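PDB 3VAS: putative adenosine kinase from Schistosoma mansoni, which catalyses the ATP-dependent phosphorylation of adenosine to AMP, as a kinase of the ribokinase (pfkB) family. Local coordinates for residues Y26-G31 / S174-A179; V100-G105 / D124-F129. All blocks are in the same frame, centred on the assembly; numbering follows the deposited sequence.

Contact 1 (Y26-G31 / S174-A179); sequences YVFGMG and SLVEKA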
ATOM      1  N   TYR A  26      -0.489  17.193  -6.759  1.00 30.80           N
ATOM      2  CA  TYR A  26       0.730  17.240  -5.959  1.00 31.20           C
ATOM      3  C   TYR A  26       1.218  15.829  -5.615  1.00 30.95           C
ATOM      4  O   TYR A  26       2.422  15.581  -5.536  1.00 31.35           O
ATOM      5  CB  TYR A  26       0.466  18.023  -4.675  1.00 32.29           C
ATOM      6  CG  TYR A  26       1.705  18.461  -3.939  1.00 38.02           C
ATOM      7  CD1 TYR A  26       2.354  19.641  -4.280  1.00 38.75           C
ATOM      8  CD2 TYR A  26       2.220  17.706  -2.891  1.00 33.04           C
ATOM      9  CE1 TYR A  26       3.487  20.051  -3.605  1.00 40.55           C
ATOM     10  CE2 TYR A  26       3.350  18.110  -2.210  1.00 34.43           C
ATOM     11  CZ  TYR A  26       3.980  19.281  -2.572  1.00 36.21           C
ATOM     12  OH  TYR A  26       5.107  19.687  -1.897  1.00 42.11           O
ATOM     13  N   VAL A  27       0.266  14.917  -5.416  1.00 28.31           N
ATOM     14  CA  VAL A  27       0.546  13.537  -5.032  1.00 26.93           C
ATOM     15  C   VAL A  27       0.119  12.576  -6.136  1.00 27.72           C
ATOM     16  O   VAL A  27      -1.018  12.624  -6.603  1.00 25.45           O
ATOM     17  CB  VAL A  27      -0.209  13.148  -3.739  1.00 26.98           C
ATOM     18  CG1 VAL A  27       0.010  11.677  -3.412  1.00 25.26           C
ATOM     19  CG2 VAL A  27       0.222  14.033  -2.576  1.00 28.02           C
ATOM     20  N   PHE A  28       1.034  11.704  -6.547  1.00 27.06           N
ATOM     21  CA  PHE A  28       0.756  10.732  -7.602  1.00 26.49           C
ATOM     22  C   PHE A  28       0.966   9.311  -7.100  1.00 24.14           C
ATOM     23  O   PHE A  28       1.976   9.012  -6.466  1.00 24.45           O
ATOM     24  CB  PHE A  28       1.659  10.983  -8.818  1.00 24.99           C
ATOM     25  CG  PHE A  28       1.479   9.978  -9.932  1.00 27.03           C
ATOM     26  CD1 PHE A  28       0.619  10.241 -10.987  1.00 27.21           C
ATOM     27  CD2 PHE A  28       2.177   8.775  -9.928  1.00 23.70           C
ATOM     28  CE1 PHE A  28       0.448   9.323 -12.009  1.00 27.65           C
ATOM     29  CE2 PHE A  28       2.010   7.855 -10.942  1.00 24.53           C
ATOM     30  CZ  PHE A  28       1.147   8.128 -11.987  1.00 27.55           C
ATOM     31  N   GLY A  29       0.015   8.434  -7.399  1.00 22.02           N
ATOM     32  CA  GLY A  29       0.189   7.016  -7.147  1.00 21.74           C
ATOM     33  C   GLY A  29      -0.055   6.196  -8.401  1.00 21.15           C
ATOM     34  O   GLY A  29      -0.845   6.586  -9.262  1.00 20.83           O
ATOM     35  N   MET A  30       0.644   5.074  -8.525  1.00 23.86           N
ATOM     36  CA  MET A  30       0.291   4.062  -9.521  1.00 24.02           C
ATOM     37  C   MET A  30       0.250   2.711  -8.826  1.00 22.21           C
ATOM     38  O   MET A  30       1.055   2.454  -7.938  1.00 22.38           O
ATOM     39  CB  MET A  30       1.265   4.045 -10.708  1.00 26.96           C
ATOM     40  CG  MET A  30       2.704   3.652 -10.372  1.00 31.40           C
ATOM     41  SD  MET A  30       3.703   3.241 -11.834  1.00 46.96           S
ATOM     42  CE  MET A  30       3.288   1.532 -12.091  1.00 31.29           C
ATOM     43  N   GLY A  31      -0.695   1.855  -9.205  1.00 23.35           N
ATOM     44  CA  GLY A  31      -0.805   0.564  -8.547  1.00 24.21           C
ATOM     45  C   GLY A  31      -1.770  -0.435  -9.154  1.00 25.50           C
ATOM     46  O   GLY A  31      -2.140  -0.346 -10.330  1.00 24.17           O
ATOM     47  N   SER A 174       2.093  13.591 -17.774  1.00 39.49           N
ATOM     48  CA  SER A 174       1.979  14.949 -17.245  1.00 41.97           C
ATOM     49  C   SER A 174       1.521  14.964 -15.781  1.00 37.59           C
ATOM     50  O   SER A 174       1.812  15.905 -15.049  1.00 39.87           O
ATOM     51  CB  SER A 174       1.056  15.810 -18.114  1.00 44.02           C
ATOM     52  OG  SER A 174      -0.298  15.439 -17.948  1.00 45.13           O
ATOM     53  N   LEU A 175       0.806  13.924 -15.359  1.00 35.00           N
ATOM     54  CA  LEU A 175       0.446  13.777 -13.947  1.00 34.48           C
ATOM     55  C   LEU A 175       1.680  13.458 -13.103  1.00 33.33           C
ATOM     56  O   LEU A 175       1.771  13.856 -11.939  1.00 31.82           O
ATOM     57  CB  LEU A 175      -0.611  12.685 -13.757  1.00 31.60           C
ATOM     58  CG  LEU A 175      -1.973  12.903 -14.422  1.00 32.99           C
ATOM     59  CD1 LEU A 175      -2.874  11.705 -14.177  1.00 31.59           C
ATOM     60  CD2 LEU A 175      -2.622  14.181 -13.919  1.00 29.94           C
ATOM     61  N   VAL A 176       2.628  12.734 -13.693  1.00 32.05           N
ATOM     62  CA  VAL A 176       3.867  12.400 -13.001  1.00 30.48           C
ATOM     63  C   VAL A 176       4.753  13.633 -12.884  1.00 32.35           C
ATOM     64  O   VAL A 176       5.339  13.890 -11.830  1.00 33.22           O
ATOM     65  CB  VAL A 176       4.645  11.275 -13.720  1.00 31.15           C
ATOM     66  CG1 VAL A 176       5.982  11.011 -13.023  1.00 26.89           C
ATOM     67  CG2 VAL A 176       3.809  10.004 -13.786  1.00 30.60           C
ATOM     68  N   GLU A 177       4.837  14.397 -13.969  1.00 33.43           N
ATOM     69  CA  GLU A 177       5.681  15.586 -14.009  1.00 35.80           C
ATOM     70  C   GLU A 177       5.242  16.666 -13.016  1.00 34.54           C
ATOM     71  O   GLU A 177       6.079  17.336 -12.418  1.00 35.57           O
ATOM     72  CB  GLU A 177       5.768  16.145 -15.437  1.00 42.29           C
ATOM     73  CG  GLU A 177       6.779  15.412 -16.326  1.00 49.17           C
ATOM     74  CD  GLU A 177       6.702  15.813 -17.795  1.00 58.07           C
ATOM     75  OE1 GLU A 177       7.713  15.642 -18.511  1.00 61.60           O
ATOM     76  OE2 GLU A 177       5.632  16.286 -18.241  1.00 60.13           O
ATOM     77  N   LYS A 178       3.933  16.820 -12.826  1.00 33.35           N
ATOM     78  CA  LYS A 178       3.409  17.856 -11.937  1.00 34.53           C
ATOM     79  C   LYS A 178       3.414  17.446 -10.459  1.00 30.90           C
ATOM     80  O   LYS A 178       3.264  18.293  -9.573  1.00 31.36           O
ATOM     81  CB  LYS A 178       1.993  18.269 -12.352  1.00 37.97           C
ATOM     82  CG  LYS A 178       0.959  17.169 -12.178  1.00 42.18           C
ATOM     83  CD  LYS A 178      -0.455  17.728 -12.160  1.00 45.62           C
ATOM     84  CE  LYS A 178      -0.819  18.371 -13.477  1.00 50.50           C
ATOM     85  NZ  LYS A 178      -2.106  19.111 -13.378  1.00 55.57           N
ATOM     86  N   ALA A 179       3.579  16.154 -10.191  1.00 29.03           N
ATOM     87  CA  ALA A 179       3.602  15.668  -8.811  1.00 31.70           C
ATOM     88  C   ALA A 179       4.919  15.996  -8.121  1.00 33.50           C
ATOM     89  O   ALA A 179       5.970  16.035  -8.756  1.00 35.04           O
ATOM     90  CB  ALA A 179       3.338  14.173  -8.761  1.00 25.65           C
TER

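Contact 2 (V100-G105 / D124-F129); sequences VCSYVG and DLVTEF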
ATOM      1  N   VAL A 100      -6.023  17.059  -5.547  1.00 26.96           N
ATOM      2  CA  VAL A 100      -4.637  17.107  -5.092  1.00 25.94           C
ATOM      3  C   VAL A 100      -3.910  15.790  -5.411  1.00 26.16           C
ATOM      4  O   VAL A 100      -2.695  15.777  -5.621  1.00 25.82           O
ATOM      5  CB  VAL A 100      -4.526  17.473  -3.584  1.00 51.47           C
ATOM      6  CG1 VAL A 100      -5.242  16.453  -2.719  1.00 51.72           C
ATOM      7  CG2 VAL A 100      -3.075  17.601  -3.160  1.00 51.01           C
ATOM      8  N   CYS A 101      -4.659  14.691  -5.485  1.00 25.01           N
ATOM      9  CA  CYS A 101      -4.051  13.384  -5.742  1.00 25.96           C
ATOM     10  C   CYS A 101      -4.388  12.808  -7.117  1.00 30.71           C
ATOM     11  O   CYS A 101      -5.480  13.023  -7.647  1.00 30.19           O
ATOM     12  CB  CYS A 101      -4.421  12.379  -4.646  1.00 21.60           C
ATOM     13  SG  CYS A 101      -3.802  12.773  -2.999  1.00 32.74           S
ATOM     14  N   SER A 102      -3.430  12.068  -7.675  1.00 30.30           N
ATOM     15  CA  SER A 102      -3.576  11.412  -8.969  1.00 26.40           C
ATOM     16  C   SER A 102      -3.288   9.925  -8.815  1.00 26.35           C
ATOM     17  O   SER A 102      -2.406   9.537  -8.046  1.00 22.68           O
ATOM     18  CB  SER A 102      -2.591  11.993  -9.982  1.00 23.82           C
ATOM     19  OG  SER A 102      -2.899  13.331 -10.313  1.00 23.83           O
ATOM     20  N   TYR A 103      -4.026   9.100  -9.557  1.00 25.17           N
ATOM     21  CA  TYR A 103      -3.820   7.657  -9.532  1.00 23.41           C
ATOM     22  C   TYR A 103      -3.902   7.026 -10.923  1.00 25.11           C
ATOM     23  O   TYR A 103      -4.779   7.364 -11.723  1.00 21.69           O
ATOM     24  CB  TYR A 103      -4.825   6.981  -8.600  1.00 22.41           C
ATOM     25  CG  TYR A 103      -4.679   5.472  -8.523  1.00 20.59           C
ATOM     26  CD1 TYR A 103      -3.772   4.886  -7.645  1.00 18.31           C
ATOM     27  CD2 TYR A 103      -5.458   4.633  -9.316  1.00 20.86           C
ATOM     28  CE1 TYR A 103      -3.643   3.508  -7.559  1.00 18.74           C
ATOM     29  CE2 TYR A 103      -5.341   3.251  -9.242  1.00 17.23           C
ATOM     30  CZ  TYR A 103      -4.429   2.693  -8.362  1.00 19.01           C
ATOM     31  OH  TYR A 103      -4.297   1.319  -8.284  1.00 17.30           O
ATOM     32  N   VAL A 104      -2.981   6.103 -11.185  1.00 24.64           N
ATOM     33  CA  VAL A 104      -2.952   5.325 -12.418  1.00 21.68           C
ATOM     34  C   VAL A 104      -2.937   3.829 -12.100  1.00 22.63           C
ATOM     35  O   VAL A 104      -2.143   3.368 -11.278  1.00 19.23           O
ATOM     36  CB  VAL A 104      -1.700   5.663 -13.253  1.00 22.96           C
ATOM     37  CG1 VAL A 104      -1.518   4.662 -14.393  1.00 22.20           C
ATOM     38  CG2 VAL A 104      -1.776   7.093 -13.779  1.00 21.91           C
ATOM     39  N   GLY A 105      -3.822   3.074 -12.749  1.00 25.07           N
ATOM     40  CA  GLY A 105      -3.860   1.630 -12.602  1.00 22.86           C
ATOM     41  C   GLY A 105      -4.599   0.996 -13.766  1.00 26.03           C
ATOM     42  O   GLY A 105      -5.191   1.704 -14.585  1.00 29.16           O
ATOM     43  N   ASP A 124     -12.988  12.803  -5.445  1.00 33.93           N
ATOM     44  CA  ASP A 124     -12.218  13.859  -6.120  1.00 34.04           C
ATOM     45  C   ASP A 124     -10.769  13.458  -6.399  1.00 31.74           C
ATOM     46  O   ASP A 124      -9.880  14.305  -6.463  1.00 31.88           O
ATOM     47  CB  ASP A 124     -12.259  15.178  -5.345  1.00 37.91           C
ATOM     48  CG  ASP A 124     -13.654  15.752  -5.252  1.00 41.26           C
ATOM     49  OD1 ASP A 124     -14.463  15.496  -6.168  1.00 40.33           O
ATOM     50  OD2 ASP A 124     -13.937  16.456  -4.262  1.00 44.30           O
ATOM     51  N   LEU A 125     -10.544  12.161  -6.563  1.00 27.84           N
ATOM     52  CA  LEU A 125      -9.241  11.650  -6.958  1.00 30.94           C
ATOM     53  C   LEU A 125      -9.140  11.605  -8.485  1.00 32.45           C
ATOM     54  O   LEU A 125      -9.906  10.900  -9.141  1.00 37.66           O
ATOM     55  CB  LEU A 125      -9.037  10.255  -6.355  1.00 30.29           C
ATOM     56  CG  LEU A 125      -7.789   9.456  -6.717  1.00 30.97           C
ATOM     57  CD1 LEU A 125      -6.549  10.191  -6.282  1.00 30.34           C
ATOM     58  CD2 LEU A 125      -7.844   8.076  -6.076  1.00 31.12           C
ATOM     59  N   VAL A 126      -8.216  12.371  -9.054  1.00 30.29           N
ATOM     60  CA  VAL A 126      -7.995  12.335 -10.498  1.00 33.34           C
ATOM     61  C   VAL A 126      -7.370  10.997 -10.901  1.00 33.89           C
ATOM     62  O   VAL A 126      -6.363  10.580 -10.335  1.00 35.08           O
ATOM     63  CB  VAL A 126      -7.086  13.493 -10.978  1.00 36.53           C
ATOM     64  CG1 VAL A 126      -6.634  13.261 -12.417  1.00 37.87           C
ATOM     65  CG2 VAL A 126      -7.806  14.824 -10.860  1.00 35.63           C
ATOM     66  N   THR A 127      -7.980  10.321 -11.869  1.00 31.11           N
ATOM     67  CA  THR A 127      -7.465   9.038 -12.328  1.00 30.19           C
ATOM     68  C   THR A 127      -7.255   8.996 -13.837  1.00 31.71           C
ATOM     69  O   THR A 127      -7.909   9.713 -14.593  1.00 31.75           O
ATOM     70  CB  THR A 127      -8.392   7.870 -11.934  1.00 28.55           C
ATOM     71  OG1 THR A 127      -9.683   8.050 -12.533  1.00 31.23           O
ATOM     72  CG2 THR A 127      -8.541   7.787 -10.426  1.00 26.50           C
ATOM     73  N   GLU A 128      -6.318   8.156 -14.259  1.00 30.31           N
ATOM     74  CA  GLU A 128      -6.169   7.802 -15.663  1.00 30.43           C
ATOM     75  C   GLU A 128      -5.990   6.292 -15.751  1.00 31.19           C
ATOM     76  O   GLU A 128      -4.867   5.787 -15.791  1.00 30.67           O
ATOM     77  CB  GLU A 128      -4.981   8.527 -16.299  1.00 32.06           C
ATOM     78  CG  GLU A 128      -5.219  10.005 -16.570  1.00 34.46           C
ATOM     79  CD  GLU A 128      -6.230  10.255 -17.683  1.00 39.71           C
ATOM     80  OE1 GLU A 128      -6.504   9.329 -18.479  1.00 39.26           O
ATOM     81  OE2 GLU A 128      -6.751  11.387 -17.765  1.00 42.91           O
ATOM     82  N   PHE A 129      -7.108   5.575 -15.756  1.00 31.16           N
ATOM     83  CA  PHE A 129      -7.067   4.121 -15.787  1.00 28.46           C
ATOM     84  C   PHE A 129      -6.712   3.606 -17.167  1.00 31.35           C
ATOM     85  O   PHE A 129      -7.152   4.150 -18.179  1.00 31.33           O
ATOM     86  CB  PHE A 129      -8.413   3.528 -15.363  1.00 25.84           C
ATOM     87  CG  PHE A 129      -8.676   3.613 -13.890  1.00 27.20           C
ATOM     88  CD1 PHE A 129      -8.042   2.748 -13.009  1.00 25.92           C
ATOM     89  CD2 PHE A 129      -9.559   4.553 -13.384  1.00 26.08           C
ATOM     90  CE1 PHE A 129      -8.281   2.820 -11.651  1.00 23.08           C
ATOM     91  CE2 PHE A 129      -9.803   4.630 -12.026  1.00 26.97           C
ATOM     92  CZ  PHE A 129      -9.163   3.765 -11.159  1.00 26.02           C
TER

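Contact 1 (Y26-G31 / S174-A179)
Tyr26 and Ala179 bring the two backbones closest, their CA atoms 4.3 Å apart, where the start of strand 27-40 meets the end of helix 170-178. This is the alpha/beta core of a ribokinase-like fold: a helix laid against the sheet, whose end leads through Ala179 into strand 181-185, which pairs in parallel with strand 27-40. No hydrogen bond joins the two segments, and the side-chain contact is apolar. Phe28 carries it. Its CG lies anti to the backbone N (chi1 177°), which sends the ring out from the strand to the helix. There Val176 sets CG2 over one ring face, a CH-pi contact 3.9 Å from the centroid and 17° off the ring normal, displaced toward the CZ side of the rim. Leu175 crosses the phenylalanine at about a right angle, and its CB approaches CD1 of Phe28 to 3.9 Å, obliquely to the ring. Ile199 of helix 189-205 and Tyr182 also pack on Phe28, so the ring is buried among several elements. The helix end has polar anchors of its own: Val176 O accepts from the Tyr182 hydroxyl, and Lys208 NZ bonds to the carbonyls of Glu177 and Ala179. At the base of the phenylalanine, the methyl CB of Ala179 rests 3.6 Å from Phe28 CB and as near to Tyr26 O.

Contact 2 (V100-G105 / D124-F129)
Cys101 through Gly105 run parallel to Leu125 through Phe129, and three backbone hydrogen bonds join them. Strand 101-107, helix 111-122 and strand 126-131 form a beta-alpha-beta unit of the ribokinase-like fold; Asp124, in a Schellman motif, ends the helix just before the second strand. Val126 uses both its polar backbone atoms: its N-H reaches Cys101 O at 3.1 Å, bent to 137° at the hydrogen, and its carbonyl takes the N-H of Tyr103 at 2.9 Å. Tyr103 does likewise, since its O receives Glu128 N at 3.1 Å, the straightest of the three at 159°. Two acceptors also meet a CA-H: Ser102 CA lies near Val126 O, and Thr127 CA near Tyr103 O. The alternate groups of the strand face the other way, Ser102 and Val104 bonding to the backbone of strand 27-40. Gln92 OE1 accepts from Cys101 N. On the face bearing Tyr103 and Thr127, the methyl CD1 of Leu125 presses against Cys101 CB at a tight 3.5 Å, while CD2 lies near Tyr103 CB. Farther along, Phe129 CE1 comes to the edge of the Tyr103 ring, 3.8 Å from CE2, with the planes at 62°. The Tyr103 side chain lies about 7 Å from bound adenosine. Leu85 of helix 83-95 and Cys120 of helix 111-122 also touch this face. Three bonds thus fix the register from Cys101 to Glu128; past them Glu128 O is taken by His166 NE2, not by Gly105 N, and apolar side chains pack on the face carrying Tyr103.

Overall arrangement
Both contacts are buried, and they share the sheet: 26-31 and 100-105 are neighbouring strands joined by backbone hydrogen bonds, Val27 O to Ser102 N and Gly29 N to Ser102 O being two probable ones. Strand 101-107 thus lies between strand 27-40 of contact 1 and strand 126-131. Contact 1 ties the sheet to a helix mainly through apolar side chains, whereas contact 2 builds the sheet itself through backbone bonds and buries more surface. Helix 170-178 also serves both, because Leu175 packs on Ser102 and Glu128. Segment 124-129 is largely partly exposed, segment 100-105 buried. Tyr103 OH packs on Gly31, joining the two contacts.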